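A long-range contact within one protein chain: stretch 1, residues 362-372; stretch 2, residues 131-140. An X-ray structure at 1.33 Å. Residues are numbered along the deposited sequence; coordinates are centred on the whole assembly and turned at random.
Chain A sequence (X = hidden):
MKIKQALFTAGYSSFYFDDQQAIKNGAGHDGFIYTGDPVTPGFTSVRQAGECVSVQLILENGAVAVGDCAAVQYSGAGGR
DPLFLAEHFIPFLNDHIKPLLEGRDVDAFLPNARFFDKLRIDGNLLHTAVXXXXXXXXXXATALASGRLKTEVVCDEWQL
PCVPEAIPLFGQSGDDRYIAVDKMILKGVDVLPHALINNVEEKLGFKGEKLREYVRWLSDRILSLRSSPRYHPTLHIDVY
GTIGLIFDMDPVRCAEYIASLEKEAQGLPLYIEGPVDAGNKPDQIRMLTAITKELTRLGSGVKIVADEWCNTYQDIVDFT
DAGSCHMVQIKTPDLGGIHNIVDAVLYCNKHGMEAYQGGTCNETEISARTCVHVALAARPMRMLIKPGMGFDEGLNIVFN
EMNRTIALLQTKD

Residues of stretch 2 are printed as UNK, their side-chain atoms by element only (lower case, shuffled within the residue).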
# COMPACT_ATOMS: atom_id res chain seq x y z
N ASN A 362 -5.70 6.46 -6.35
CA ASN A 362 -6.76 5.48 -6.56
C ASN A 362 -6.42 4.36 -7.51
O ASN A 362 -7.32 3.72 -8.02
CB ASN A 362 -8.04 6.17 -7.04
CG ASN A 362 -9.25 5.28 -6.89
OD1 ASN A 362 -9.40 4.56 -5.89
ND2 ASN A 362 -10.13 5.32 -7.89
N GLU A 363 -5.14 4.09 -7.73
CA GLU A 363 -4.76 2.96 -8.57
C GLU A 363 -4.28 1.82 -7.68
O GLU A 363 -4.76 1.69 -6.56
CB GLU A 363 -3.85 3.36 -9.74
CG GLU A 363 -2.54 4.03 -9.41
CD GLU A 363 -1.85 4.45 -10.70
OE1 GLU A 363 -1.70 5.67 -10.95
OE2 GLU A 363 -1.46 3.56 -11.47
N THR A 364 -3.39 0.95 -8.17
CA THR A 364 -3.08 -0.28 -7.44
C THR A 364 -1.60 -0.54 -7.31
O THR A 364 -0.77 0.15 -7.87
CB THR A 364 -3.69 -1.52 -8.12
OG1 THR A 364 -2.95 -1.83 -9.32
CG2 THR A 364 -5.13 -1.30 -8.54
N GLU A 365 -1.28 -1.58 -6.55
CA GLU A 365 0.10 -1.98 -6.38
C GLU A 365 0.69 -2.45 -7.70
O GLU A 365 1.86 -2.20 -7.99
CB GLU A 365 0.24 -3.01 -5.25
CG GLU A 365 0.15 -4.49 -5.61
CD GLU A 365 -1.23 -5.01 -5.98
OE1 GLU A 365 -2.14 -4.23 -6.30
OE2 GLU A 365 -1.38 -6.26 -5.98
N ILE A 366 -0.11 -3.13 -8.51
CA ILE A 366 0.36 -3.63 -9.79
C ILE A 366 0.54 -2.50 -10.78
O ILE A 366 1.53 -2.46 -11.50
CB ILE A 366 -0.60 -4.69 -10.36
CG1 ILE A 366 -0.53 -5.96 -9.51
CG2 ILE A 366 -0.27 -4.98 -11.82
CD1 ILE A 366 -1.47 -7.04 -9.91
N SER A 367 -0.40 -1.57 -10.84
CA SER A 367 -0.26 -0.48 -11.81
C SER A 367 0.94 0.38 -11.43
O SER A 367 1.72 0.78 -12.29
CB SER A 367 -1.56 0.32 -11.94
OG SER A 367 -1.88 1.04 -10.76
N ALA A 368 1.12 0.65 -10.14
CA ALA A 368 2.25 1.44 -9.69
C ALA A 368 3.57 0.72 -9.99
O ALA A 368 4.51 1.34 -10.48
CB ALA A 368 2.16 1.74 -8.21
N ARG A 369 3.63 -0.57 -9.71
CA ARG A 369 4.85 -1.33 -9.95
C ARG A 369 5.19 -1.30 -11.44
O ARG A 369 6.35 -1.17 -11.83
CB ARG A 369 4.65 -2.76 -9.44
CG ARG A 369 5.88 -3.60 -9.46
CD ARG A 369 5.65 -4.93 -8.82
NE ARG A 369 4.74 -5.78 -9.58
CZ ARG A 369 3.65 -6.36 -9.09
NH1 ARG A 369 3.26 -6.18 -7.84
NH2 ARG A 369 2.94 -7.13 -9.89
N THR A 370 4.18 -1.47 -12.28
CA THR A 370 4.39 -1.44 -13.71
C THR A 370 4.90 -0.08 -14.16
O THR A 370 5.79 0.02 -15.01
CB THR A 370 3.11 -1.81 -14.45
OG1 THR A 370 2.68 -3.11 -14.03
CG2 THR A 370 3.34 -1.92 -15.95
N CYS A 371 4.33 0.98 -13.60
CA CYS A 371 4.78 2.33 -13.90
C CYS A 371 6.25 2.55 -13.56
O CYS A 371 6.93 3.34 -14.23
CB CYS A 371 3.93 3.37 -13.18
SG CYS A 371 2.29 3.63 -13.95
N VAL A 372 6.76 1.89 -12.52
CA VAL A 372 8.17 2.00 -12.21
C VAL A 372 9.04 1.58 -13.40
O VAL A 372 10.05 2.21 -13.71
CB VAL A 372 8.54 1.18 -10.96
CG1 VAL A 372 10.05 1.09 -10.77
CG2 VAL A 372 7.91 1.81 -9.73
N UNK A 131 -7.75 0.22 -21.16
CA UNK A 131 -6.53 0.28 -21.94
C UNK A 131 -5.31 0.29 -21.01
O UNK A 131 -4.30 -0.34 -21.29
n UNK A 131 -8.41 3.76 -24.41
c UNK A 131 -6.56 1.51 -22.82
n UNK A 131 -8.87 5.99 -24.33
c UNK A 131 -7.63 1.42 -23.89
n UNK A 131 -6.84 5.34 -25.17
c UNK A 131 -8.04 5.03 -24.65
c UNK A 131 -7.62 2.61 -24.79
N UNK A 132 -5.43 0.99 -19.88
CA UNK A 132 -4.35 1.04 -18.90
C UNK A 132 -4.03 -0.37 -18.39
O UNK A 132 -2.88 -0.81 -18.43
c UNK A 132 -4.78 1.94 -17.76
c UNK A 132 -1.57 3.27 -16.21
o UNK A 132 -0.93 3.68 -13.96
c UNK A 132 -3.73 2.36 -16.75
c UNK A 132 -3.10 2.75 -14.44
c UNK A 132 -4.02 2.31 -15.38
c UNK A 132 -2.50 2.85 -17.15
c UNK A 132 -1.87 3.23 -14.86
N UNK A 133 -5.04 -1.08 -17.91
CA UNK A 133 -4.82 -2.41 -17.37
C UNK A 133 -4.39 -3.44 -18.39
O UNK A 133 -3.50 -4.24 -18.14
N UNK A 134 -5.04 -3.46 -19.55
CA UNK A 134 -4.66 -4.39 -20.59
C UNK A 134 -3.22 -4.18 -21.00
O UNK A 134 -2.46 -5.13 -21.15
c UNK A 134 -7.14 -6.13 -21.31
c UNK A 134 -5.54 -4.25 -21.82
c UNK A 134 -7.00 -4.66 -21.69
c UNK A 134 -7.72 -4.38 -22.99
N UNK A 135 -2.83 -2.93 -21.19
CA UNK A 135 -1.48 -2.64 -21.65
C UNK A 135 -0.42 -3.02 -20.61
O UNK A 135 0.66 -3.48 -20.95
c UNK A 135 -1.37 -1.18 -22.07
o UNK A 135 -1.46 -0.32 -20.96
N UNK A 136 -0.74 -2.85 -19.32
CA UNK A 136 0.18 -3.31 -18.28
C UNK A 136 0.40 -4.81 -18.40
O UNK A 136 1.51 -5.28 -18.37
c UNK A 136 -0.37 -3.03 -16.89
c UNK A 136 -0.44 -1.59 -16.45
n UNK A 136 -2.22 -0.46 -15.29
c UNK A 136 -1.36 -1.47 -15.28
o UNK A 136 -1.32 -2.31 -14.37
N UNK A 137 -0.69 -5.55 -18.52
CA UNK A 137 -0.59 -7.00 -18.60
C UNK A 137 0.13 -7.45 -19.87
O UNK A 137 0.88 -8.41 -19.84
c UNK A 137 -1.96 -7.63 -18.51
N UNK A 138 -0.10 -6.75 -20.98
CA UNK A 138 0.55 -7.10 -22.24
C UNK A 138 2.05 -6.83 -22.19
O UNK A 138 2.82 -7.59 -22.77
c UNK A 138 -2.27 -5.88 -24.51
c UNK A 138 -0.10 -6.37 -23.41
c UNK A 138 -1.44 -8.24 -24.44
c UNK A 138 -1.50 -6.90 -23.71
N UNK A 139 2.46 -5.78 -21.50
CA UNK A 139 3.87 -5.49 -21.31
C UNK A 139 4.50 -6.57 -20.44
O UNK A 139 5.56 -7.10 -20.74
c UNK A 139 4.08 -4.12 -20.68
c UNK A 139 5.54 -3.75 -20.42
c UNK A 139 6.39 -3.74 -21.69
c UNK A 139 5.63 -2.39 -19.73
N UNK A 140 3.81 -6.90 -19.36
CA UNK A 140 4.28 -7.95 -18.47
C UNK A 140 4.35 -9.28 -19.23
O UNK A 140 5.26 -10.07 -18.99
o UNK A 140 3.30 -9.41 -15.30
c UNK A 140 4.00 -8.70 -16.05
o UNK A 140 5.21 -8.46 -15.79
c UNK A 140 3.35 -8.05 -17.25

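Stretch 2 is one unbroken turn-by-turn helix, so its side chains fan around an axis and only part of them can meet stretch 1. Position 131 carries three carbons, a nitrogen, then a carbon holding two more nitrogens: a guanidinium, hence Arg-131. Its side chain is out of reach of stretch 1, and its NE and NH1 are hydrogen-bonded elsewhere in the structure.

At position 132 one carbon leads to a six-carbon ring bearing an oxygen, which lies 2.5 Å from Glu-363 OE2. This is Tyr-132. With chi1 t, the ring reaches across the gap, and OH donates to OE2, a short bond between a phenol and a carboxylate. Cys-371 SG sits 3.2 Å from Tyr-132 OH, at the ring edge, while Ser-367 CB lies 3.8 Å from Tyr-132 CE2.

Position 133 has no side-chain atoms and is Gly-133; an ideal CB there would find nothing of stretch 1 within 5.5 Å, so this contact does not explain the glycine. Position 134 has four carbons, forked at the second: Leu-134, buried but out of reach of stretch 1. Position 135, one carbon and one oxygen, is Ser-135. Its OG lies 2.9 Å from both Arg-131 O and Tyr-132 O, a common way for a serine to satisfy its hydroxyl within a helix.

Position 136 has three carbons, the third carrying an oxygen and a nitrogen. The CA-to-CB bond points toward stretch 1; the oxygen lies near Ser-367 and Ile-366, and the second carbon near Thr-370. Three carbons with the amide on the third make this Gln-136. Gln-136 OE1 is 3.3 Å from Ser-367 CA and 3.8 Å from Ile-366 CG2, and Gln-136 CG packs 3.8 Å from Thr-370 CG2. The flexible chain thus lends methylenes to packing, while its buried amide is hydrogen-bonded elsewhere in the structure.

Position 137 has a single carbon, Ala-137, turned sideways and making no contact. Position 138, four carbons forked at the second, is Leu-138, also beyond reach. Position 139 has the same pattern, but its CA-to-CB bond points toward stretch 1: Leu-139, whose CD2 lies 4.4 Å from Thr-370 CG2, a modest apolar touch. Position 140, two carbons with two oxygens on the second, is Asp-140; its carboxylate is satisfied elsewhere.

The helices cross at 58° with axes 10.5 Å apart at closest approach, and Thr-370 and Gln-136 come nearest, CA to CA, at 6.5 Å. Tyr-132, Gln-136 and Leu-139 supply the packing. The polar anchor is Glu-363 OE2, which accepts from Tyr-132 OH and, at 2.7 Å, from Ser-367 OG, tying the start of the stretch 1 helix to its neighbour.

Stretch 2 (131-140) RYGLSQALLD
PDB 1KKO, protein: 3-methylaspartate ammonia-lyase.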